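Local coordinates for protein Lpg2148(MvcA) (Legionella pneumophila subsp. pneumophila str. Philadelphia 1, PDB 6K11) that probably acts as a deamidase-like deubiquitinase effector that removes ubiquitin from the host ubiquitin-conjugating enzyme UBE2N and so regulates its activity, at residues Arg297-Tyr301 with Glu320-Leu325. Numbering follows the deposited sequence.
Sequences RSDIY and EKRQPL
Residues 297-301 form one turn of helix 294-305, with Tyr301 N hydrogen-bonded to Arg297 O at 3.0 Å. Residues 320-325 are an irregular loop that becomes a strand at Leu325. The backbones are nearest at Ser298 and Lys321, with CA atoms 5.0 Å apart. Together the segments bury 404 Å².

Two hydrogen bonds join side chains of the helix to the main chain of Lys321. Ser298, chi1 m, accepts from Lys321 N at OG (2.9 Å). Arg297 is extended through chi1 and chi2 (both t) and turns at chi3 (m), which brings NH1 to Lys321 O (2.9 Å). The CA of Pro324 and the O of Gln323 lie over one face of its guanidinium. Arg297 NH2 is also hydrogen-bonded to Thr291 O.

This loop leads into strand 325-333 of the antiparallel five-stranded sheet, so the contact ties helix 294-305 to the entry of that strand. Pro324 pairs by backbone hydrogen bonding with Glu129 on the adjacent strand 120-129.

Leu325 and the aliphatic part of Lys321 pack on Tyr301. Leu325 CD1 is 3.7 Å from Arg297 CG and 3.8 Å from Tyr301 CD2. Lys321, chi1 and chi2 m, lays CE over the Tyr301 ring, 3.9 Å from its centroid, as a CH-pi contact.

Lys321 NZ makes an off-centre cation-pi contact, 4.9 Å from the same centroid. Tyr301 OH is hydrogen-bonded to Tyr255 OH and Ser231 OG. Within the loop, Arg322 NH2 forms a salt bridge to Glu320 OE1 at 2.8 Å.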
ATOM      1  N   ARG A 297       5.720 -17.201   6.742  1.00 36.97           N
ATOM      2  CA  ARG A 297       5.460 -15.825   6.322  1.00 36.60           C
ATOM      3  C   ARG A 297       4.003 -15.644   5.910  1.00 36.76           C
ATOM      4  O   ARG A 297       3.336 -14.691   6.333  1.00 34.73           O
ATOM      5  CB  ARG A 297       6.393 -15.472   5.165  1.00 38.34           C
ATOM      6  CG  ARG A 297       6.463 -14.012   4.822  1.00 38.40           C
ATOM      7  CD  ARG A 297       7.275 -13.798   3.534  1.00 38.88           C
ATOM      8  NE  ARG A 297       8.706 -14.038   3.727  1.00 39.84           N
ATOM      9  CZ  ARG A 297       9.432 -14.920   3.037  1.00 42.77           C
ATOM     10  NH1 ARG A 297       8.878 -15.667   2.082  1.00 37.00           N
ATOM     11  NH2 ARG A 297      10.730 -15.046   3.299  1.00 39.68           N
ATOM     12  N   SER A 298       3.498 -16.565   5.080  1.00 35.20           N
ATOM     13  CA  SER A 298       2.121 -16.496   4.603  1.00 38.22           C
ATOM     14  C   SER A 298       1.124 -16.566   5.756  1.00 38.84           C
ATOM     15  O   SER A 298       0.149 -15.803   5.789  1.00 35.45           O
ATOM     16  CB  SER A 298       1.873 -17.629   3.603  1.00 37.84           C
ATOM     17  OG  SER A 298       2.730 -17.497   2.473  1.00 39.11           O
ATOM     18  N   ASP A 299       1.360 -17.480   6.707  1.00 37.21           N
ATOM     19  CA  ASP A 299       0.459 -17.676   7.840  1.00 35.02           C
ATOM     20  C   ASP A 299       0.351 -16.422   8.702  1.00 37.06           C
ATOM     21  O   ASP A 299      -0.748 -16.067   9.154  1.00 34.83           O
ATOM     22  CB  ASP A 299       0.942 -18.846   8.700  1.00 40.73           C
ATOM     23  CG  ASP A 299       0.601 -20.214   8.104  1.00 43.77           C
ATOM     24  OD1 ASP A 299      -0.153 -20.290   7.099  1.00 41.53           O
ATOM     25  OD2 ASP A 299       1.105 -21.214   8.659  1.00 42.02           O
ATOM     26  N   ILE A 300       1.481 -15.758   8.978  1.00 33.42           N
ATOM     27  CA  ILE A 300       1.444 -14.571   9.830  1.00 34.74           C
ATOM     28  C   ILE A 300       0.790 -13.408   9.096  1.00 34.64           C
ATOM     29  O   ILE A 300      -0.019 -12.656   9.672  1.00 31.50           O
ATOM     30  CB  ILE A 300       2.860 -14.202  10.297  1.00 37.44           C
ATOM     31  CG1 ILE A 300       3.451 -15.325  11.153  1.00 40.51           C
ATOM     32  CG2 ILE A 300       2.829 -12.876  11.085  1.00 36.58           C
ATOM     33  CD1 ILE A 300       4.798 -14.949  11.733  1.00 43.87           C
ATOM     34  N   TYR A 301       1.164 -13.221   7.830  1.00 32.70           N
ATOM     35  CA  TYR A 301       0.565 -12.189   6.991  1.00 35.30           C
ATOM     36  C   TYR A 301      -0.955 -12.344   6.931  1.00 33.03           C
ATOM     37  O   TYR A 301      -1.698 -11.381   7.144  1.00 30.06           O
ATOM     38  CB  TYR A 301       1.183 -12.264   5.598  1.00 33.70           C
ATOM     39  CG  TYR A 301       1.016 -11.014   4.740  1.00 35.88           C
ATOM     40  CD1 TYR A 301      -0.155 -10.793   4.020  1.00 31.66           C
ATOM     41  CD2 TYR A 301       2.048 -10.079   4.621  1.00 34.13           C
ATOM     42  CE1 TYR A 301      -0.305  -9.653   3.221  1.00 31.42           C
ATOM     43  CE2 TYR A 301       1.906  -8.947   3.817  1.00 37.75           C
ATOM     44  CZ  TYR A 301       0.732  -8.748   3.119  1.00 35.20           C
ATOM     45  OH  TYR A 301       0.590  -7.625   2.331  1.00 34.60           O
ATOM     46  N   GLU A 320       0.582 -17.031  -1.969  1.00 41.09           N
ATOM     47  CA  GLU A 320       1.617 -17.232  -0.963  1.00 40.34           C
ATOM     48  C   GLU A 320       2.578 -16.052  -0.950  1.00 42.10           C
ATOM     49  O   GLU A 320       2.816 -15.407  -1.973  1.00 39.60           O
ATOM     50  CB  GLU A 320       2.401 -18.520  -1.245  1.00 43.32           C
ATOM     51  CG  GLU A 320       1.720 -19.790  -0.761  1.00 46.18           C
ATOM     52  CD  GLU A 320       2.430 -21.064  -1.236  1.00 51.44           C
ATOM     53  OE1 GLU A 320       3.342 -20.977  -2.097  1.00 46.02           O
ATOM     54  OE2 GLU A 320       2.064 -22.154  -0.747  1.00 43.90           O
ATOM     55  N   LYS A 321       3.130 -15.767   0.229  1.00 40.40           N
ATOM     56  CA  LYS A 321       4.127 -14.706   0.379  1.00 41.55           C
ATOM     57  C   LYS A 321       5.492 -15.357   0.211  1.00 39.91           C
ATOM     58  O   LYS A 321       6.097 -15.843   1.170  1.00 39.37           O
ATOM     59  CB  LYS A 321       3.993 -14.014   1.731  1.00 36.94           C
ATOM     60  CG  LYS A 321       2.681 -13.254   1.932  1.00 40.19           C
ATOM     61  CD  LYS A 321       2.472 -12.140   0.893  1.00 43.10           C
ATOM     62  CE  LYS A 321       0.987 -11.956   0.598  1.00 44.09           C
ATOM     63  NZ  LYS A 321       0.733 -11.422  -0.766  1.00 50.42           N
ATOM     64  N   ARG A 322       5.977 -15.372  -1.028  1.00 41.40           N
ATOM     65  CA  ARG A 322       7.210 -16.065  -1.384  1.00 43.09           C
ATOM     66  C   ARG A 322       8.430 -15.161  -1.394  1.00 43.97           C
ATOM     67  O   ARG A 322       9.545 -15.653  -1.605  1.00 41.73           O
ATOM     68  CB  ARG A 322       7.057 -16.728  -2.747  1.00 45.76           C
ATOM     69  CG  ARG A 322       6.025 -17.822  -2.744  1.00 43.66           C
ATOM     70  CD  ARG A 322       5.908 -18.482  -4.107  1.00 51.38           C
ATOM     71  NE  ARG A 322       4.904 -19.538  -4.087  1.00 57.90           N
ATOM     72  CZ  ARG A 322       3.947 -19.676  -5.000  1.00 59.50           C
ATOM     73  NH1 ARG A 322       3.865 -18.825  -6.012  1.00 60.82           N
ATOM     74  NH2 ARG A 322       3.077 -20.673  -4.903  1.00 59.50           N
ATOM     75  N   GLN A 323       8.255 -13.868  -1.172  1.00 38.35           N
ATOM     76  CA  GLN A 323       9.394 -12.965  -1.195  1.00 41.06           C
ATOM     77  C   GLN A 323       9.699 -12.430   0.198  1.00 40.84           C
ATOM     78  O   GLN A 323       8.791 -12.279   1.026  1.00 38.92           O
ATOM     79  CB  GLN A 323       9.143 -11.777  -2.135  1.00 42.49           C
ATOM     80  CG  GLN A 323       8.784 -12.169  -3.568  1.00 43.88           C
ATOM     81  CD  GLN A 323       8.433 -10.948  -4.400  1.00 45.82           C
ATOM     82  OE1 GLN A 323       7.638 -10.103  -3.979  1.00 44.37           O
ATOM     83  NE2 GLN A 323       9.038 -10.839  -5.582  1.00 40.29           N
ATOM     84  N   PRO A 324      10.968 -12.125   0.480  1.00 38.24           N
ATOM     85  CA  PRO A 324      11.312 -11.507   1.765  1.00 36.21           C
ATOM     86  C   PRO A 324      10.495 -10.252   2.013  1.00 41.34           C
ATOM     87  O   PRO A 324      10.188  -9.495   1.088  1.00 37.85           O
ATOM     88  CB  PRO A 324      12.804 -11.171   1.607  1.00 41.29           C
ATOM     89  CG  PRO A 324      13.305 -12.142   0.577  1.00 40.12           C
ATOM     90  CD  PRO A 324      12.157 -12.357  -0.366  1.00 41.94           C
ATOM     91  N   LEU A 325      10.145 -10.040   3.281  1.00 37.48           N
ATOM     92  CA  LEU A 325       9.430  -8.856   3.728  1.00 37.24           C
ATOM     93  C   LEU A 325      10.235  -8.175   4.821  1.00 42.21           C
ATOM     94  O   LEU A 325      11.037  -8.809   5.515  1.00 40.38           O
ATOM     95  CB  LEU A 325       8.030  -9.202   4.274  1.00 38.20           C
ATOM     96  CG  LEU A 325       7.082 -10.014   3.392  1.00 38.76           C
ATOM     97  CD1 LEU A 325       5.840 -10.450   4.197  1.00 39.79           C
ATOM     98  CD2 LEU A 325       6.684  -9.214   2.170  1.00 36.03           C
TER